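Local structure of diphosphomevalonate decarboxylase, putative (Trypanosoma brucei, 2HKE) at residues V136-L139 with A140-G143; M203-S206 with L207-S210; I254-T258 with E259-T263; K277-N280 with A281-R285; V339-P342 with D343-K347. The protein probably catalyses the ATP-dependent decarboxylation of (R)-5-diphosphomevalonate to isopentenyl diphosphate, a step of the mevalonate pathway that supplies isoprenoid and sterol synthesis. The protein carries 1 engineered substitution. All coordinates share one frame; numbering follows the deposited sequence.

The five contacts follow one another along the chain, each within a single continuous run of residues. Interaction 1 belongs to helix 136-143 of the N-terminal domain; the other four belong to the C-terminal domain. Interactions 2 and 3, with centres about 8 Å apart, join the end of helix 199-209 to the end of helix 237-256, and Ser206 OG meets Thr258 OG1 at 2.7 Å. Interactions 4 and 5, centres about 13 Å apart, bring the end of helix 267-283 against the loop after helix 330-338, where Tyr279 and Tyr345 stack edge-to-face. In this GHMP-kinase-like fold the C-terminal domain thus pairs helix ends and loops at two places, while interaction 1 stands apart, its centre about 45 Å from that of interaction 5.

Interaction 1: residues V136-L139 with A140-G143; sequences VSML and ARLG
Met138 and Arg141 run side by side along one flank of helix 136-143, with the apolar CG of Met138 4.0 Å from NH1 of Arg141. Backbone hydrogen bonds hold the turn. Ala140 N donates to Val136 O at 2.9 Å and Arg141 N to Ser137 O at 3.0 Å, both alpha-helical i to i+4 bonds, whereas Leu142 N to Leu139 O is a weak i to i+3 bond. Among the polar side chains, Arg141 bends at chi3 (72°), and Met138 O is a neighbour over one face of its guanidinium, about 4.0 Å above the plane and toward the rim. The hydrogen bonds of that group go to other parts of the chain, NH1 to Cys169 O and NH2 to Leu29 O. Ser137, one turn before Arg141 on the same side of the helix, bonds through OG to Cys148 O and Ala171 N. Apolar contact is made by Leu139 and Leu142, whose side chains cross at about a right angle, CD1 to CD1 at 4.1 Å. The helix is thus buried on several sides: Leu139 rests on helix 114-130 and, with Leu142, on helix 76-86, while Ser137 and Met138 touch Val170 of strand 170-175.

Interaction 2: residues M203-S206 with L207-S210; sequences MQQS and LKTS
Thr209 turns its hydroxyl into the position between backbone N and carbonyl carbon (chi1 68°), and this sends OG1 back along the helix to Gln205 O, 2.8 Å away. Gln205 sets out with CG trans to its own N (chi1 -162°) and then bends at chi2, which carries its amide past the threonine, NE2 lying 4.0 Å from Thr209 CG2. Gln205 O is gripped twice by the same residue: Thr209 N donates at 3.0 Å, and OG1 comes from above the carbonyl plane. Ser206 O also has two donors, Thr209 N at 3.3 Å and Ser210 N at 2.9 Å, both from one face of its plane, so the last turn is held by shared acceptors before Ser210 leaves the helical conformation. Beside them, a water donates to Gln205 OE1 at 2.7 Å and accepts from Lys208 NZ at 2.9 Å, linking the amide to the end of the extended lysine. Earlier in the turn Gln204 and Leu207 point the same way, NE2 lying 3.9 Å from CD2; the Gln204 amide oxygen is bonded to Lys22 N. Ser210 OG bonds to Thr257 OG1 and caps Leu212 N in the turn into the next helix. Helix 199-209 ends against its neighbours through Ser206 OG to Thr258 OG1, Gln205 NE2 to Glu259 O and Thr209 OG1 to Glu259 N, while Ser206 packs on Ile254 of helix 237-256 and Leu207 on Met213 and Ile217 of helix 213-234.

Interaction 3: residues I254-T258 with E259-T263; sequences ICATT and EPKIT
Cys255 O in the last turn of helix 237-256 receives Ile262 N at 3.0 Å in a nearly straight bond (166° at the hydrogen), folding the chain back on the helix end after Thr257 has left helical angles and a cis peptide bond has preceded Pro260. The same carbonyl takes Thr258 N at 3.3 Å from the other face of its plane, so one oxygen holds both the helix exit and the returning chain. Next to this bond the apolar side chains close up. Cys255 CB meets Ile262 CB at 3.8 Å, and the thiol sulfur lies 3.9 Å from the CG2 branch of Ile262. The other branch reaches Thr258: Ile262 CD1 ends 3.7 Å from Thr258 CG2. Thr258 splits its two branches between tasks, for with OG1 trans to its carbonyl carbon (chi1 -63°) the hydroxyl donates to Ile254 O at 2.7 Å, from above that carbonyl plane, and the methyl CG2 is turned to Ile262. On the exposed side Lys261 lays the start of its extended chain beside the helix end, CG 3.4 Å from Ala256 O, and its CA makes a CA-H...O contact with Thr258 O. The hydroxyls of Thr257 and Thr258 tie the turn to the end of helix 199-209. The arrangement is that of a helix C-terminus followed by a type VIb beta turn, Thr258 to Lys261 with its cis-proline and no Thr258 O to Lys261 N hydrogen bond, after which the chain doubles back to bond Cys255 O and bury Ile262 against the helix end.

Interaction 4: residues K277-N280 with A281-R285; sequences KAYN and AKKGR
A Schellman motif closes helix 267-283, with Gly284 as its C-prime residue at positive phi (80°), and Tyr279 and Lys283 pack against each other in the turn before it. Arg285 N reaches back to Asn280 O at 3.2 Å and Gly284 N to Ala281 O at 3.2 Å, both weak bonds. Gly284 N also makes a weak bond to Asn280 O. Just before the glycine, Lys283 N donates to Tyr279 O at 2.9 Å. The first torsion of the lysine, with CG trans to the carbonyl carbon (chi1 -69°), sets CG over the middle of the Tyr279 ring, 3.8 Å from the centroid and 13° off its normal: a CH-pi contact. Bends at chi2 and chi3 then curl CD and CE past Tyr279 CZ until CE comes within 3.5 Å of Tyr279 OH, the two side chains running the same way. Their polar ends meet at Glu309, where OE1 takes a salt bridge from Lys283 NZ and a hydrogen bond with Tyr279 OH. Asn280 bonds through ND2 to Leu288 O and through OD1 to Ala287 N, tying the helix end to the chain that follows. The shared carboxylate probably offsets the lysine charge and steadies the folded chain, with CG covering the ring face and CD and CE lying alongside CZ and OH.

Interaction 5: residues V339-P342 with D343-K347; sequences VSLP and DEYKK
The Leu341 side chain packs against Tyr345 and Lys346. From CB, where CG stands trans to the backbone N (chi1 -176°), the chain leads to CG, 4.1 Å from Tyr345 CB. There it forks: CD1 lies 4.0 Å from the same Tyr345 CB, reaching the ring obliquely, while CD2 touches Lys346 CG at 3.9 Å and approaches Tyr345 O. The leucine and the extended lysine slide past each other in opposite directions, and the lysine runs back until its CE is 3.6 Å from Leu341 O. A water completes that end, donating to Leu341 O at 2.6 Å and accepting a weak bond from Lys346 NZ. Pro342 supplies the next surface: its CB is 3.8 Å from Tyr345 CD2, and its CD sits at the ring edge in plane. Glu344 turns its CG back (chi1 48°) over the centre of one face of the Tyr345 ring, near Pro342 CB as well. Holding the backbone, Tyr345 N donates to Pro342 O at 3.0 Å in a nearly straight bond (166°), and Lys346 N donates to Asp343 O at 3.1 Å. Tyr345 also touches Glu309 of helix 307-317. A proline followed by a short 3-10 turn, with two successive i to i+3 bonds, shapes this surface loop after helix 330-338 and packs the tyrosine ring on helix 267-283.

Interaction 1: residues V136-L139 with A140-G143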
loop_
_atom_site.group_PDB
_atom_site.type_symbol
_atom_site.label_atom_id
_atom_site.label_comp_id
_atom_site.label_asym_id
_atom_site.label_seq_id
_atom_site.Cartn_x
_atom_site.Cartn_y
_atom_site.Cartn_z
ATOM N N VAL A 136 2.811 -15.066 -7.656
ATOM C CA VAL A 136 2.763 -13.660 -7.905
ATOM C C VAL A 136 3.435 -12.913 -6.756
ATOM O O VAL A 136 4.183 -11.943 -7.008
ATOM C CB VAL A 136 1.312 -13.160 -8.116
ATOM C CG1 VAL A 136 1.249 -11.596 -8.035
ATOM C CG2 VAL A 136 0.776 -13.688 -9.461
ATOM N N SER A 137 3.101 -13.314 -5.535
ATOM C CA SER A 137 3.602 -12.603 -4.357
ATOM C C SER A 137 5.145 -12.605 -4.278
ATOM O O SER A 137 5.771 -11.543 -4.093
ATOM C CB SER A 137 2.943 -13.139 -3.094
ATOM O OG SER A 137 3.440 -12.506 -1.950
ATOM N N MET A 138 5.783 -13.780 -4.435
ATOM C CA MET A 138 7.235 -13.849 -4.338
ATOM C C MET A 138 7.980 -13.155 -5.446
ATOM O O MET A 138 9.045 -12.589 -5.199
ATOM C CB MET A 138 7.704 -15.302 -4.208
ATOM C CG MET A 138 7.276 -15.887 -2.855
ATOM S SD MET A 138 7.861 -17.615 -2.677
ATOM C CE MET A 138 9.338 -17.490 -3.683
ATOM N N LEU A 139 7.435 -13.154 -6.651
ATOM C CA LEU A 139 8.088 -12.382 -7.720
ATOM C C LEU A 139 7.913 -10.879 -7.517
ATOM O O LEU A 139 8.831 -10.103 -7.751
ATOM C CB LEU A 139 7.511 -12.806 -9.065
ATOM C CG LEU A 139 8.274 -12.250 -10.234
ATOM C CD1 LEU A 139 9.683 -12.765 -10.270
ATOM C CD2 LEU A 139 7.503 -12.544 -11.548
ATOM N N ALA A 140 6.722 -10.468 -7.099
ATOM C CA ALA A 140 6.419 -9.066 -6.826
ATOM C C ALA A 140 7.369 -8.523 -5.740
ATOM O O ALA A 140 7.842 -7.414 -5.861
ATOM C CB ALA A 140 4.973 -8.926 -6.388
ATOM N N ARG A 141 7.675 -9.361 -4.741
ATOM C CA ARG A 141 8.554 -9.023 -3.600
ATOM C C ARG A 141 9.916 -8.587 -4.062
ATOM O O ARG A 141 10.505 -7.646 -3.514
ATOM C CB ARG A 141 8.700 -10.259 -2.702
ATOM C CG ARG A 141 9.248 -9.947 -1.343
ATOM C CD ARG A 141 9.778 -11.168 -0.639
ATOM N NE ARG A 141 11.016 -11.624 -1.247
ATOM C CZ ARG A 141 11.271 -12.833 -1.710
ATOM N NH1 ARG A 141 10.402 -13.833 -1.579
ATOM N NH2 ARG A 141 12.462 -13.097 -2.184
ATOM N N LEU A 142 10.412 -9.246 -5.115
ATOM C CA LEU A 142 11.696 -8.870 -5.726
ATOM C C LEU A 142 11.733 -7.441 -6.285
ATOM O O LEU A 142 12.802 -6.857 -6.434
ATOM C CB LEU A 142 12.066 -9.852 -6.845
ATOM C CG LEU A 142 12.445 -11.237 -6.311
ATOM C CD1 LEU A 142 12.657 -12.194 -7.514
ATOM C CD2 LEU A 142 13.683 -11.274 -5.369
ATOM N N GLY A 143 10.583 -6.967 -6.739
ATOM C CA GLY A 143 10.440 -5.664 -7.309
ATOM C C GLY A 143 10.256 -4.648 -6.227
ATOM O O GLY A 143 10.919 -3.635 -6.266
#

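Interaction 2: residues M203-S206 with L207-S210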
loop_
_atom_site.group_PDB
_atom_site.type_symbol
_atom_site.label_atom_id
_atom_site.label_comp_id
_atom_site.label_asym_id
_atom_site.label_seq_id
_atom_site.Cartn_x
_atom_site.Cartn_y
_atom_site.Cartn_z
ATOM N N MET A 203 14.839 3.058 5.400
ATOM C CA MET A 203 14.531 1.956 6.304
ATOM C C MET A 203 15.810 1.278 6.778
ATOM O O MET A 203 15.900 0.857 7.939
ATOM C CB MET A 203 13.541 0.919 5.710
ATOM C CG MET A 203 14.026 0.104 4.558
ATOM S SD MET A 203 12.767 -1.160 4.079
ATOM C CE MET A 203 11.501 -0.124 3.369
ATOM N N GLN A 204 16.806 1.196 5.917
ATOM C CA GLN A 204 18.072 0.604 6.362
ATOM C C GLN A 204 18.824 1.605 7.287
ATOM O O GLN A 204 19.498 1.197 8.207
ATOM C CB GLN A 204 18.933 0.199 5.184
ATOM C CG GLN A 204 18.278 -0.918 4.321
ATOM C CD GLN A 204 17.780 -2.097 5.169
ATOM O OE1 GLN A 204 16.609 -2.146 5.560
ATOM N NE2 GLN A 204 18.680 -3.000 5.530
ATOM N N GLN A 205 18.672 2.888 7.049
ATOM C CA GLN A 205 19.282 3.868 7.948
ATOM C C GLN A 205 18.651 3.759 9.328
ATOM O O GLN A 205 19.325 3.790 10.345
ATOM C CB GLN A 205 19.161 5.262 7.347
ATOM C CG GLN A 205 20.124 6.283 7.948
ATOM C CD GLN A 205 21.613 5.999 7.687
ATOM O OE1 GLN A 205 21.982 5.172 6.825
ATOM N NE2 GLN A 205 22.487 6.705 8.441
ATOM N N SER A 206 17.330 3.568 9.384
ATOM C CA SER A 206 16.649 3.308 10.673
ATOM C C SER A 206 17.156 2.057 11.336
ATOM O O SER A 206 17.381 2.030 12.500
ATOM C CB SER A 206 15.118 3.207 10.494
ATOM O OG SER A 206 14.565 4.413 10.029
ATOM N N LEU A 207 17.339 0.989 10.581
ATOM C CA LEU A 207 17.770 -0.241 11.149
ATOM C C LEU A 207 19.148 -0.080 11.730
ATOM O O LEU A 207 19.415 -0.654 12.773
ATOM C CB LEU A 207 17.770 -1.358 10.106
ATOM C CG LEU A 207 17.971 -2.780 10.569
ATOM C CD1 LEU A 207 16.978 -3.243 11.657
ATOM C CD2 LEU A 207 17.808 -3.663 9.272
ATOM N N LYS A 208 19.994 0.701 11.055
ATOM C CA LYS A 208 21.367 0.964 11.511
ATOM C C LYS A 208 21.441 1.864 12.758
ATOM O O LYS A 208 22.326 1.678 13.590
ATOM C CB LYS A 208 22.149 1.631 10.381
ATOM C CG LYS A 208 23.669 1.726 10.568
ATOM C CD LYS A 208 24.264 2.630 9.513
ATOM C CE LYS A 208 25.805 2.647 9.554
ATOM N NZ LYS A 208 26.363 3.476 8.419
ATOM N N THR A 209 20.556 2.852 12.862
ATOM C CA THR A 209 20.729 3.955 13.799
ATOM C C THR A 209 19.620 4.223 14.810
ATOM O O THR A 209 19.893 4.793 15.881
ATOM C CB THR A 209 21.020 5.263 13.033
ATOM O OG1 THR A 209 19.855 5.672 12.290
ATOM C CG2 THR A 209 22.229 5.057 12.062
ATOM N N SER A 210 18.380 3.821 14.528
ATOM C CA SER A 210 17.299 4.111 15.470
ATOM C C SER A 210 17.387 3.203 16.674
ATOM O O SER A 210 17.436 1.958 16.539
ATOM C CB SER A 210 15.897 3.964 14.847
ATOM O OG SER A 210 14.914 4.090 15.889
HETATM O O HOH W 1 24.179 3.574 6.577
#

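Interaction 3: residues I254-T258 with E259-T263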
loop_
_atom_site.group_PDB
_atom_site.type_symbol
_atom_site.label_atom_id
_atom_site.label_comp_id
_atom_site.label_asym_id
_atom_site.label_seq_id
_atom_site.Cartn_x
_atom_site.Cartn_y
_atom_site.Cartn_z
ATOM N N ILE A 254 10.320 6.054 14.966
ATOM C CA ILE A 254 11.513 5.432 14.389
ATOM C C ILE A 254 12.223 6.372 13.445
ATOM O O ILE A 254 13.441 6.551 13.530
ATOM C CB ILE A 254 11.179 4.103 13.699
ATOM C CG1 ILE A 254 10.870 3.050 14.770
ATOM C CG2 ILE A 254 12.380 3.640 12.877
ATOM C CD1 ILE A 254 10.096 1.855 14.282
ATOM N N CYS A 255 11.472 6.980 12.544
ATOM C CA CYS A 255 12.039 7.929 11.602
ATOM C C CYS A 255 12.676 9.115 12.351
ATOM O O CYS A 255 13.743 9.586 11.986
ATOM C CB CYS A 255 10.983 8.368 10.619
ATOM S SG CYS A 255 10.681 7.039 9.382
ATOM N N ALA A 256 12.002 9.606 13.384
ATOM C CA ALA A 256 12.485 10.787 14.114
ATOM C C ALA A 256 13.774 10.496 14.891
ATOM O O ALA A 256 14.519 11.415 15.153
ATOM C CB ALA A 256 11.397 11.290 15.095
ATOM N N THR A 257 14.007 9.248 15.267
ATOM C CA THR A 257 15.179 8.808 16.022
ATOM C C THR A 257 16.237 8.097 15.150
ATOM O O THR A 257 17.194 7.481 15.654
ATOM C CB THR A 257 14.760 7.881 17.124
ATOM O OG1 THR A 257 14.134 6.733 16.568
ATOM C CG2 THR A 257 13.780 8.564 18.115
ATOM N N THR A 258 16.037 8.178 13.844
ATOM C CA THR A 258 17.027 7.747 12.866
ATOM C C THR A 258 18.061 8.857 12.761
ATOM O O THR A 258 17.752 10.031 12.982
ATOM C CB THR A 258 16.336 7.455 11.504
ATOM O OG1 THR A 258 15.419 6.368 11.691
ATOM C CG2 THR A 258 17.338 7.059 10.383
ATOM N N GLU A 259 19.288 8.473 12.403
ATOM C CA GLU A 259 20.386 9.451 12.219
ATOM C C GLU A 259 21.017 9.328 10.847
ATOM O O GLU A 259 21.565 8.279 10.513
ATOM C CB GLU A 259 21.416 9.223 13.319
ATOM C CG GLU A 259 20.822 9.441 14.668
ATOM C CD GLU A 259 21.826 9.562 15.772
ATOM O OE1 GLU A 259 22.897 8.913 15.681
ATOM O OE2 GLU A 259 21.531 10.309 16.745
ATOM N N PRO A 260 20.902 10.362 10.001
ATOM C CA PRO A 260 20.169 11.630 10.140
ATOM C C PRO A 260 18.665 11.401 10.243
ATOM O O PRO A 260 18.159 10.386 9.741
ATOM C CB PRO A 260 20.456 12.353 8.839
ATOM C CG PRO A 260 21.550 11.646 8.195
ATOM C CD PRO A 260 21.589 10.266 8.710
ATOM N N LYS A 261 17.977 12.336 10.900
ATOM C CA LYS A 261 16.536 12.249 11.096
ATOM C C LYS A 261 15.823 12.168 9.747
ATOM O O LYS A 261 16.213 12.807 8.758
ATOM C CB LYS A 261 16.055 13.480 11.838
ATOM C CG LYS A 261 14.683 13.442 12.406
ATOM C CD LYS A 261 14.383 14.811 13.085
ATOM C CE LYS A 261 12.875 15.037 13.306
ATOM N NZ LYS A 261 12.550 16.282 14.145
ATOM N N ILE A 262 14.776 11.358 9.733
ATOM C CA ILE A 262 13.907 11.203 8.575
ATOM C C ILE A 262 12.547 11.779 8.934
ATOM O O ILE A 262 11.961 11.402 9.988
ATOM C CB ILE A 262 13.677 9.704 8.225
ATOM C CG1 ILE A 262 14.981 9.008 7.825
ATOM C CG2 ILE A 262 12.607 9.598 7.096
ATOM C CD1 ILE A 262 14.883 7.438 7.654
ATOM N N THR A 263 12.030 12.643 8.065
ATOM C CA THR A 263 10.725 13.278 8.280
ATOM C C THR A 263 9.894 13.176 7.030
ATOM O O THR A 263 10.213 13.789 6.000
ATOM C CB THR A 263 10.882 14.786 8.587
ATOM O OG1 THR A 263 11.813 14.938 9.675
ATOM C CG2 THR A 263 9.526 15.386 8.953
#

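Interaction 4: residues K277-N280 with A281-R285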
loop_
_atom_site.group_PDB
_atom_site.type_symbol
_atom_site.label_atom_id
_atom_site.label_comp_id
_atom_site.label_asym_id
_atom_site.label_seq_id
_atom_site.Cartn_x
_atom_site.Cartn_y
_atom_site.Cartn_z
ATOM N N LYS A 277 -7.774 11.844 17.054
ATOM C CA LYS A 277 -7.777 11.623 18.494
ATOM C C LYS A 277 -8.881 12.396 19.205
ATOM O O LYS A 277 -9.577 11.859 20.081
ATOM C CB LYS A 277 -6.418 12.002 19.088
ATOM C CG LYS A 277 -5.342 10.986 18.758
ATOM C CD LYS A 277 -4.010 11.446 19.338
ATOM C CE LYS A 277 -2.932 10.416 19.099
ATOM N NZ LYS A 277 -1.635 10.947 19.605
ATOM N N ALA A 278 -9.040 13.658 18.826
ATOM C CA ALA A 278 -10.039 14.544 19.433
ATOM C C ALA A 278 -11.452 14.088 19.094
ATOM O O ALA A 278 -12.350 14.164 19.916
ATOM C CB ALA A 278 -9.850 15.965 18.951
ATOM N N TYR A 279 -11.640 13.580 17.883
ATOM C CA TYR A 279 -12.936 13.019 17.487
ATOM C C TYR A 279 -13.282 11.803 18.317
ATOM O O TYR A 279 -14.366 11.696 18.832
ATOM C CB TYR A 279 -12.892 12.645 16.021
ATOM C CG TYR A 279 -14.177 12.088 15.472
ATOM C CD1 TYR A 279 -15.347 12.833 15.525
ATOM C CD2 TYR A 279 -14.219 10.833 14.893
ATOM C CE1 TYR A 279 -16.501 12.349 14.996
ATOM C CE2 TYR A 279 -15.402 10.321 14.369
ATOM C CZ TYR A 279 -16.530 11.091 14.427
ATOM O OH TYR A 279 -17.724 10.590 13.910
ATOM N N ASN A 280 -12.354 10.882 18.452
ATOM C CA ASN A 280 -12.598 9.648 19.160
ATOM C C ASN A 280 -12.880 10.011 20.620
ATOM O O ASN A 280 -13.747 9.416 21.261
ATOM C CB ASN A 280 -11.365 8.771 19.055
ATOM C CG ASN A 280 -11.243 8.064 17.719
ATOM O OD1 ASN A 280 -12.249 7.867 16.989
ATOM N ND2 ASN A 280 -10.004 7.658 17.383
ATOM N N ALA A 281 -12.140 10.979 21.128
ATOM C CA ALA A 281 -12.340 11.452 22.523
ATOM C C ALA A 281 -13.782 11.966 22.728
ATOM O O ALA A 281 -14.454 11.587 23.714
ATOM C CB ALA A 281 -11.272 12.498 22.885
ATOM N N LYS A 282 -14.269 12.765 21.773
ATOM C CA LYS A 282 -15.623 13.336 21.825
ATOM C C LYS A 282 -16.689 12.276 21.646
ATOM O O LYS A 282 -17.736 12.311 22.277
ATOM C CB LYS A 282 -15.855 14.344 20.716
ATOM C CG LYS A 282 -15.489 15.714 20.937
ATOM C CD LYS A 282 -16.328 16.458 22.016
ATOM C CE LYS A 282 -15.857 17.903 21.982
ATOM N NZ LYS A 282 -15.787 18.524 23.346
ATOM N N LYS A 283 -16.406 11.305 20.815
ATOM C CA LYS A 283 -17.317 10.197 20.586
ATOM C C LYS A 283 -17.351 9.270 21.770
ATOM O O LYS A 283 -18.338 8.596 21.983
ATOM C CB LYS A 283 -16.873 9.421 19.361
ATOM C CG LYS A 283 -17.049 10.176 18.074
ATOM C CD LYS A 283 -18.467 10.155 17.570
ATOM C CE LYS A 283 -18.767 8.940 16.777
ATOM N NZ LYS A 283 -20.209 9.028 16.387
ATOM N N GLY A 284 -16.282 9.223 22.572
ATOM C CA GLY A 284 -16.217 8.282 23.651
ATOM C C GLY A 284 -15.825 6.880 23.249
ATOM O O GLY A 284 -15.975 5.936 24.015
ATOM N N ARG A 285 -15.339 6.725 22.018
ATOM C CA ARG A 285 -14.867 5.456 21.560
ATOM C C ARG A 285 -13.952 5.674 20.365
ATOM O O ARG A 285 -13.916 6.745 19.763
ATOM C CB ARG A 285 -16.034 4.522 21.161
ATOM C CG ARG A 285 -16.796 5.004 19.970
ATOM C CD ARG A 285 -17.943 4.078 19.665
ATOM N NE ARG A 285 -18.807 4.652 18.658
ATOM C CZ ARG A 285 -18.733 4.440 17.343
ATOM N NH1 ARG A 285 -17.839 3.637 16.813
ATOM N NH2 ARG A 285 -19.588 5.067 16.544
#

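Interaction 5: residues V339-P342 with D343-K347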
loop_
_atom_site.group_PDB
_atom_site.type_symbol
_atom_site.label_atom_id
_atom_site.label_comp_id
_atom_site.label_asym_id
_atom_site.label_seq_id
_atom_site.Cartn_x
_atom_site.Cartn_y
_atom_site.Cartn_z
ATOM N N VAL A 339 -25.257 14.576 5.754
ATOM C CA VAL A 339 -24.989 14.629 7.187
ATOM C C VAL A 339 -25.184 16.037 7.727
ATOM O O VAL A 339 -24.694 17.005 7.143
ATOM C CB VAL A 339 -23.542 14.169 7.525
ATOM C CG1 VAL A 339 -23.179 14.390 9.031
ATOM C CG2 VAL A 339 -23.389 12.735 7.152
ATOM N N SER A 340 -25.874 16.127 8.865
ATOM C CA SER A 340 -25.929 17.330 9.633
ATOM C C SER A 340 -24.983 17.144 10.820
ATOM O O SER A 340 -25.320 16.496 11.783
ATOM C CB SER A 340 -27.344 17.595 10.131
ATOM O OG SER A 340 -27.388 18.887 10.687
ATOM N N LEU A 341 -23.797 17.697 10.727
ATOM C CA LEU A 341 -22.756 17.412 11.728
ATOM C C LEU A 341 -23.094 18.114 13.028
ATOM O O LEU A 341 -23.322 19.315 13.030
ATOM C CB LEU A 341 -21.399 17.910 11.270
ATOM C CG LEU A 341 -20.207 17.586 12.178
ATOM C CD1 LEU A 341 -19.962 16.158 12.045
ATOM C CD2 LEU A 341 -18.957 18.389 11.847
ATOM N N PRO A 342 -23.144 17.380 14.117
ATOM C CA PRO A 342 -23.306 17.985 15.437
ATOM C C PRO A 342 -22.237 18.997 15.768
ATOM O O PRO A 342 -21.055 18.810 15.446
ATOM C CB PRO A 342 -23.176 16.813 16.377
ATOM C CG PRO A 342 -23.594 15.636 15.562
ATOM C CD PRO A 342 -23.129 15.912 14.181
ATOM N N ASP A 343 -22.638 20.051 16.491
ATOM C CA ASP A 343 -21.721 21.121 16.802
ATOM C C ASP A 343 -20.522 20.653 17.605
ATOM O O ASP A 343 -19.471 21.249 17.486
ATOM C CB ASP A 343 -22.461 22.213 17.604
ATOM C CG ASP A 343 -22.370 23.541 16.949
ATOM O OD1 ASP A 343 -21.226 24.017 16.745
ATOM O OD2 ASP A 343 -23.447 24.097 16.601
ATOM N N GLU A 344 -20.693 19.613 18.424
ATOM C CA GLU A 344 -19.621 19.025 19.231
ATOM C C GLU A 344 -18.411 18.590 18.394
ATOM O O GLU A 344 -17.302 18.522 18.919
ATOM C CB GLU A 344 -20.086 17.808 20.027
ATOM C CG GLU A 344 -20.882 16.795 19.228
ATOM C CD GLU A 344 -21.409 15.580 19.998
ATOM O OE1 GLU A 344 -20.911 15.248 21.104
ATOM O OE2 GLU A 344 -22.348 14.913 19.440
ATOM N N TYR A 345 -18.603 18.337 17.105
ATOM C CA TYR A 345 -17.494 17.822 16.285
ATOM C C TYR A 345 -16.889 18.898 15.418
ATOM O O TYR A 345 -16.136 18.598 14.476
ATOM C CB TYR A 345 -17.960 16.616 15.443
ATOM C CG TYR A 345 -18.543 15.535 16.263
ATOM C CD1 TYR A 345 -17.814 14.940 17.291
ATOM C CD2 TYR A 345 -19.796 15.032 16.005
ATOM C CE1 TYR A 345 -18.334 13.930 18.052
ATOM C CE2 TYR A 345 -20.322 14.013 16.783
ATOM C CZ TYR A 345 -19.585 13.477 17.811
ATOM O OH TYR A 345 -20.130 12.471 18.584
ATOM N N LYS A 346 -17.234 20.155 15.683
ATOM C CA LYS A 346 -16.653 21.261 14.984
ATOM C C LYS A 346 -15.616 21.814 15.963
ATOM O O LYS A 346 -15.744 21.676 17.194
ATOM C CB LYS A 346 -17.712 22.311 14.617
ATOM C CG LYS A 346 -18.810 21.806 13.722
ATOM C CD LYS A 346 -19.949 22.821 13.603
ATOM C CE LYS A 346 -21.140 22.216 12.842
ATOM N NZ LYS A 346 -22.128 23.263 12.504
ATOM N N LYS A 347 -14.587 22.418 15.409
ATOM C CA LYS A 347 -13.511 23.014 16.172
ATOM C C LYS A 347 -12.943 22.032 17.201
ATOM O O LYS A 347 -12.874 22.327 18.401
ATOM C CB LYS A 347 -13.989 24.347 16.809
ATOM C CG LYS A 347 -14.310 25.435 15.766
ATOM C CD LYS A 347 -13.015 26.054 15.139
ATOM C CE LYS A 347 -13.308 27.022 13.918
ATOM N NZ LYS A 347 -14.223 26.470 12.831
HETATM O O HOH W 2 -24.371 21.034 11.464
#